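Local coordinates for protein pectinesterase (Daucus carota, PDB 1GQ8) that hydrolyses the methyl esters of galacturonic acid units in pectin, releasing methanol and modifying the plant cell wall, at residues S81-N85 and D136-H141; S86-V92 and V115-S121. All blocks are in the same frame, centred on the assembly; numbering follows the deposited sequence.

Contact 1: S81-N85 and D136-H141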
loop_
_atom_site.group_PDB
_atom_site.type_symbol
_atom_site.label_atom_id
_atom_site.label_comp_id
_atom_site.label_asym_id
_atom_site.label_seq_id
_atom_site.Cartn_x
_atom_site.Cartn_y
_atom_site.Cartn_z
ATOM N N SER A 81 15.972 -2.733 -14.714
ATOM C CA SER A 81 15.499 -3.654 -13.677
ATOM C C SER A 81 14.095 -4.160 -14.018
ATOM O O SER A 81 13.443 -3.615 -14.903
ATOM C CB SER A 81 15.464 -2.934 -12.323
ATOM O OG SER A 81 14.870 -3.737 -11.315
ATOM N N THR A 82 13.641 -5.214 -13.341
ATOM C CA THR A 82 12.285 -5.724 -13.563
ATOM C C THR A 82 11.424 -5.045 -12.495
ATOM O O THR A 82 11.959 -4.515 -11.519
ATOM C CB THR A 82 12.180 -7.265 -13.381
ATOM O OG1 THR A 82 12.418 -7.612 -12.011
ATOM C CG2 THR A 82 13.188 -7.984 -14.265
ATOM N N THR A 83 10.105 -5.045 -12.676
ATOM C CA THR A 83 9.211 -4.416 -11.699
ATOM C C THR A 83 9.404 -5.030 -10.312
ATOM O O THR A 83 9.542 -4.317 -9.319
ATOM C CB THR A 83 7.728 -4.572 -12.111
ATOM O OG1 THR A 83 7.501 -3.891 -13.352
ATOM C CG2 THR A 83 6.810 -3.982 -11.045
ATOM N N PHE A 84 9.413 -6.358 -10.259
ATOM C CA PHE A 84 9.579 -7.106 -9.014
ATOM C C PHE A 84 10.887 -6.769 -8.280
ATOM O O PHE A 84 10.891 -6.581 -7.060
ATOM C CB PHE A 84 9.497 -8.610 -9.338
ATOM C CG PHE A 84 9.517 -9.519 -8.130
ATOM C CD1 PHE A 84 10.721 -9.932 -7.569
ATOM C CD2 PHE A 84 8.330 -10.002 -7.589
ATOM C CE1 PHE A 84 10.744 -10.818 -6.490
ATOM C CE2 PHE A 84 8.340 -10.887 -6.509
ATOM C CZ PHE A 84 9.551 -11.297 -5.961
ATOM N N ASN A 85 11.988 -6.671 -9.023
ATOM C CA ASN A 85 13.300 -6.377 -8.430
ATOM C C ASN A 85 13.619 -4.897 -8.174
ATOM O O ASN A 85 14.674 -4.581 -7.620
ATOM C CB ASN A 85 14.413 -6.965 -9.313
ATOM C CG ASN A 85 14.504 -8.481 -9.224
ATOM O OD1 ASN A 85 15.059 -9.131 -10.116
ATOM N ND2 ASN A 85 13.981 -9.049 -8.146
ATOM N N ASP A 136 3.709 2.715 -9.731
ATOM C CA ASP A 136 3.871 1.475 -8.948
ATOM C C ASP A 136 4.478 1.631 -7.537
ATOM O O ASP A 136 5.267 0.791 -7.099
ATOM C CB ASP A 136 4.714 0.466 -9.748
ATOM C CG ASP A 136 3.948 -0.173 -10.910
ATOM O OD1 ASP A 136 2.859 0.316 -11.278
ATOM O OD2 ASP A 136 4.449 -1.176 -11.470
ATOM N N SER A 137 4.089 2.675 -6.809
ATOM C CA SER A 137 4.632 2.909 -5.467
ATOM C C SER A 137 4.563 1.734 -4.477
ATOM O O SER A 137 5.575 1.359 -3.882
ATOM C CB SER A 137 3.949 4.121 -4.819
ATOM O OG SER A 137 4.111 5.294 -5.599
ATOM N N LEU A 138 3.366 1.177 -4.294
ATOM C CA LEU A 138 3.137 0.080 -3.345
ATOM C C LEU A 138 2.697 -1.234 -4.003
ATOM O O LEU A 138 1.579 -1.343 -4.508
ATOM C CB LEU A 138 2.085 0.530 -2.315
ATOM C CG LEU A 138 1.591 -0.442 -1.235
ATOM C CD1 LEU A 138 2.775 -0.986 -0.440
ATOM C CD2 LEU A 138 0.613 0.281 -0.309
ATOM N N TYR A 139 3.580 -2.234 -3.978
ATOM C CA TYR A 139 3.302 -3.545 -4.575
ATOM C C TYR A 139 2.769 -4.518 -3.512
ATOM O O TYR A 139 3.553 -5.163 -2.808
ATOM C CB TYR A 139 4.593 -4.115 -5.199
ATOM C CG TYR A 139 4.436 -5.227 -6.242
ATOM C CD1 TYR A 139 3.236 -5.928 -6.398
ATOM C CD2 TYR A 139 5.510 -5.577 -7.068
ATOM C CE1 TYR A 139 3.112 -6.954 -7.361
ATOM C CE2 TYR A 139 5.398 -6.595 -8.024
ATOM C CZ TYR A 139 4.199 -7.276 -8.165
ATOM O OH TYR A 139 4.097 -8.277 -9.113
ATOM N N VAL A 140 1.446 -4.599 -3.371
ATOM C CA VAL A 140 0.842 -5.538 -2.421
ATOM C C VAL A 140 0.734 -6.859 -3.197
ATOM O O VAL A 140 -0.336 -7.258 -3.666
ATOM C CB VAL A 140 -0.551 -5.044 -1.932
ATOM C CG1 VAL A 140 -0.366 -3.892 -0.944
ATOM C CG2 VAL A 140 -1.401 -4.573 -3.109
ATOM N N HIS A 141 1.886 -7.516 -3.317
ATOM C CA HIS A 141 2.073 -8.757 -4.071
ATOM C C HIS A 141 1.260 -10.003 -3.718
ATOM O O HIS A 141 0.562 -10.545 -4.582
ATOM C CB HIS A 141 3.575 -9.096 -4.068
ATOM C CG HIS A 141 3.943 -10.290 -4.896
ATOM N ND1 HIS A 141 3.948 -11.574 -4.394
ATOM C CD2 HIS A 141 4.346 -10.391 -6.186
ATOM C CE1 HIS A 141 4.340 -12.413 -5.335
ATOM N NE2 HIS A 141 4.589 -11.721 -6.434
#
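No hydrogen bond joins these two segments, and the nearest CA atoms, Thr83 with Asp136 and Phe84 with Tyr139, are 8.4 and 8.5 Å apart; the gap is bridged mostly by side chains, burying 205 Å². The clearest link is aromatic. Phe84 turns the edge of its ring toward the face of His141 in an offset edge-to-face pair, centroids 5.6 Å apart and planes at 76°, with Phe84 CE2 3.8 Å from His141 NE2. Between this pair and Asp136, Tyr139 packs its CE2 4.3 Å from Phe84 CA and 4.2 Å from Thr83 CG2. Thr83 CG2 also lies 3.7 Å from Asp136 OD2. Within 81-85, Thr82 OG1 accepts from Asn85 N at 3.2 Å, an ST motif. Tyr139 also stacks on Phe160 of the neighbouring strand 159-161. Asp136 is the catalytic proton donor and Thr83 probably a substrate-binding residue, so the contact probably lines part of the pectinesterase active-site cleft, where a loop packs beside strand 138-140 of the right-handed parallel β-helix.

Contact 2: S86-V92 and V115-S121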
loop_
_atom_site.group_PDB
_atom_site.type_symbol
_atom_site.label_atom_id
_atom_site.label_comp_id
_atom_site.label_asym_id
_atom_site.label_seq_id
_atom_site.Cartn_x
_atom_site.Cartn_y
_atom_site.Cartn_z
ATOM N N SER A 86 12.723 -3.989 -8.553
ATOM C CA SER A 86 12.984 -2.554 -8.367
ATOM C C SER A 86 12.683 -1.975 -6.979
ATOM O O SER A 86 13.011 -0.816 -6.702
ATOM C CB SER A 86 12.202 -1.741 -9.406
ATOM O OG SER A 86 10.815 -1.751 -9.116
ATOM N N ALA A 87 12.070 -2.772 -6.113
ATOM C CA ALA A 87 11.694 -2.326 -4.769
ATOM C C ALA A 87 12.832 -1.877 -3.846
ATOM O O ALA A 87 13.839 -2.572 -3.707
ATOM C CB ALA A 87 10.891 -3.428 -4.078
ATOM N N THR A 88 12.657 -0.719 -3.206
ATOM C CA THR A 88 13.661 -0.207 -2.270
ATOM C C THR A 88 13.709 -1.144 -1.054
ATOM O O THR A 88 14.785 -1.479 -0.554
ATOM C CB THR A 88 13.324 1.236 -1.817
ATOM O OG1 THR A 88 13.425 2.127 -2.940
ATOM C CG2 THR A 88 14.288 1.697 -0.728
ATOM N N VAL A 89 12.536 -1.564 -0.585
ATOM C CA VAL A 89 12.429 -2.500 0.539
ATOM C C VAL A 89 11.475 -3.637 0.150
ATOM O O VAL A 89 10.371 -3.388 -0.339
ATOM C CB VAL A 89 11.881 -1.822 1.824
ATOM C CG1 VAL A 89 11.633 -2.872 2.903
ATOM C CG2 VAL A 89 12.873 -0.781 2.334
ATOM N N ALA A 90 11.908 -4.878 0.361
ATOM C CA ALA A 90 11.087 -6.045 0.040
ATOM C C ALA A 90 10.909 -6.920 1.282
ATOM O O ALA A 90 11.875 -7.490 1.794
ATOM C CB ALA A 90 11.735 -6.848 -1.080
ATOM N N ALA A 91 9.671 -7.016 1.765
ATOM C CA ALA A 91 9.358 -7.808 2.956
ATOM C C ALA A 91 8.624 -9.099 2.585
ATOM O O ALA A 91 7.453 -9.061 2.204
ATOM C CB ALA A 91 8.504 -6.975 3.916
ATOM N N VAL A 92 9.309 -10.235 2.713
ATOM C CA VAL A 92 8.730 -11.533 2.364
ATOM C C VAL A 92 8.496 -12.486 3.549
ATOM O O VAL A 92 7.457 -13.152 3.619
ATOM C CB VAL A 92 9.609 -12.242 1.297
ATOM C CG1 VAL A 92 9.005 -13.587 0.914
ATOM C CG2 VAL A 92 9.727 -11.357 0.059
ATOM N N VAL A 115 9.268 0.691 -7.792
ATOM C CA VAL A 115 8.654 0.395 -6.493
ATOM C C VAL A 115 9.353 0.885 -5.217
ATOM O O VAL A 115 10.577 0.797 -5.089
ATOM C CB VAL A 115 8.438 -1.144 -6.371
ATOM C CG1 VAL A 115 7.747 -1.494 -5.056
ATOM C CG2 VAL A 115 7.622 -1.643 -7.567
ATOM N N ALA A 116 8.559 1.388 -4.270
ATOM C CA ALA A 116 9.080 1.849 -2.982
ATOM C C ALA A 116 9.044 0.695 -1.966
ATOM O O ALA A 116 10.040 0.433 -1.279
ATOM C CB ALA A 116 8.256 3.037 -2.462
ATOM N N LEU A 117 7.900 0.011 -1.874
ATOM C CA LEU A 117 7.734 -1.125 -0.951
ATOM C C LEU A 117 6.969 -2.291 -1.584
ATOM O O LEU A 117 5.890 -2.090 -2.142
ATOM C CB LEU A 117 6.974 -0.688 0.317
ATOM C CG LEU A 117 6.524 -1.798 1.290
ATOM C CD1 LEU A 117 7.739 -2.460 1.931
ATOM C CD2 LEU A 117 5.627 -1.210 2.377
ATOM N N ARG A 118 7.539 -3.497 -1.506
ATOM C CA ARG A 118 6.893 -4.718 -2.015
ATOM C C ARG A 118 6.680 -5.650 -0.820
ATOM O O ARG A 118 7.616 -5.903 -0.058
ATOM C CB ARG A 118 7.762 -5.432 -3.066
ATOM C CG ARG A 118 7.355 -6.900 -3.302
ATOM C CD ARG A 118 7.890 -7.498 -4.615
ATOM N NE ARG A 118 9.350 -7.517 -4.714
ATOM C CZ ARG A 118 10.150 -8.396 -4.115
ATOM N NH1 ARG A 118 9.654 -9.361 -3.348
ATOM N NH2 ARG A 118 11.464 -8.311 -4.295
ATOM N N VAL A 119 5.458 -6.156 -0.660
ATOM C CA VAL A 119 5.122 -7.045 0.456
ATOM C C VAL A 119 4.550 -8.402 0.022
ATOM O O VAL A 119 3.585 -8.462 -0.748
ATOM C CB VAL A 119 4.084 -6.376 1.399
ATOM C CG1 VAL A 119 3.846 -7.246 2.625
ATOM C CG2 VAL A 119 4.564 -4.990 1.812
ATOM N N GLY A 120 5.144 -9.482 0.533
ATOM C CA GLY A 120 4.681 -10.832 0.229
ATOM C C GLY A 120 4.604 -11.676 1.498
ATOM O O GLY A 120 4.584 -12.914 1.450
ATOM N N SER A 121 4.545 -10.987 2.637
ATOM C CA SER A 121 4.489 -11.590 3.976
ATOM C C SER A 121 3.063 -11.792 4.510
ATOM O O SER A 121 2.285 -10.840 4.578
ATOM C CB SER A 121 5.278 -10.686 4.941
ATOM O OG SER A 121 5.136 -11.069 6.299
#
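Ser86 starts the pairing with its side chain: OG accepts from Val115 N at 3.2 Å, and also bonds to Thr83 O. Ala87 CA follows, 3.3 Å from Val115 O in a CA-H...O contact. Next, Thr88 N donates to Val115 O at 3.2 Å, and its hydroxyl turns to Gln104 O. Val89 N hydrogen-bonds to Ala116 O at 3.3 Å and Val89 O accepts from Arg118 N at 3.1 Å, so Val89 bonds to the residues either side of its partner Leu117, as in parallel strands. Strands 89-91 and 117-119 run 11° apart, axes 4.9 Å from each other, as neighbouring rungs of the right-handed parallel β-helix that pectinesterases share with pectate lyases. Val89 CG1 meets Leu117 CD1 at 4.0 Å, on the face against Phe103. On the other face, Ala90 CB lies over the guanidinium of Arg118, 3.5 Å from NH2; that arginine makes a cation-pi contact with Phe84 and bonds through NE to Phe84 O. Ala91 repeats the pattern around Val119: N donates to Arg118 O at 3.0 Å, O accepts from Gly120 N at 2.9 Å. Val92, past the strand, brings CG2 to 3.9 Å from Arg118 NH1.

In the fold
The two contacts have centres about 7 Å apart, and contact 2 is nested within the loop that contact 1 closes. Strand 138-140 is the neighbour of 117-119 in the same parallel sheet, where Tyr139 N probably bonds to Leu117 O at 3.0 Å. In addition, Phe84 O and Arg118 NE, also 3.0 Å apart, probably tie loop 81-85 to contact 2. Contact 2 also packs against the catalytic residue: Val115 CG2 lies 3.4 Å from Asp136 O. The Asp136 side chain is about 3 Å from that of Gln113, a likely substrate-binding residue, touches the nucleophile Asp157, and is about 3 Å from a cacodylate ion, probably from the crystallisation liquor, though it may mark the pocket.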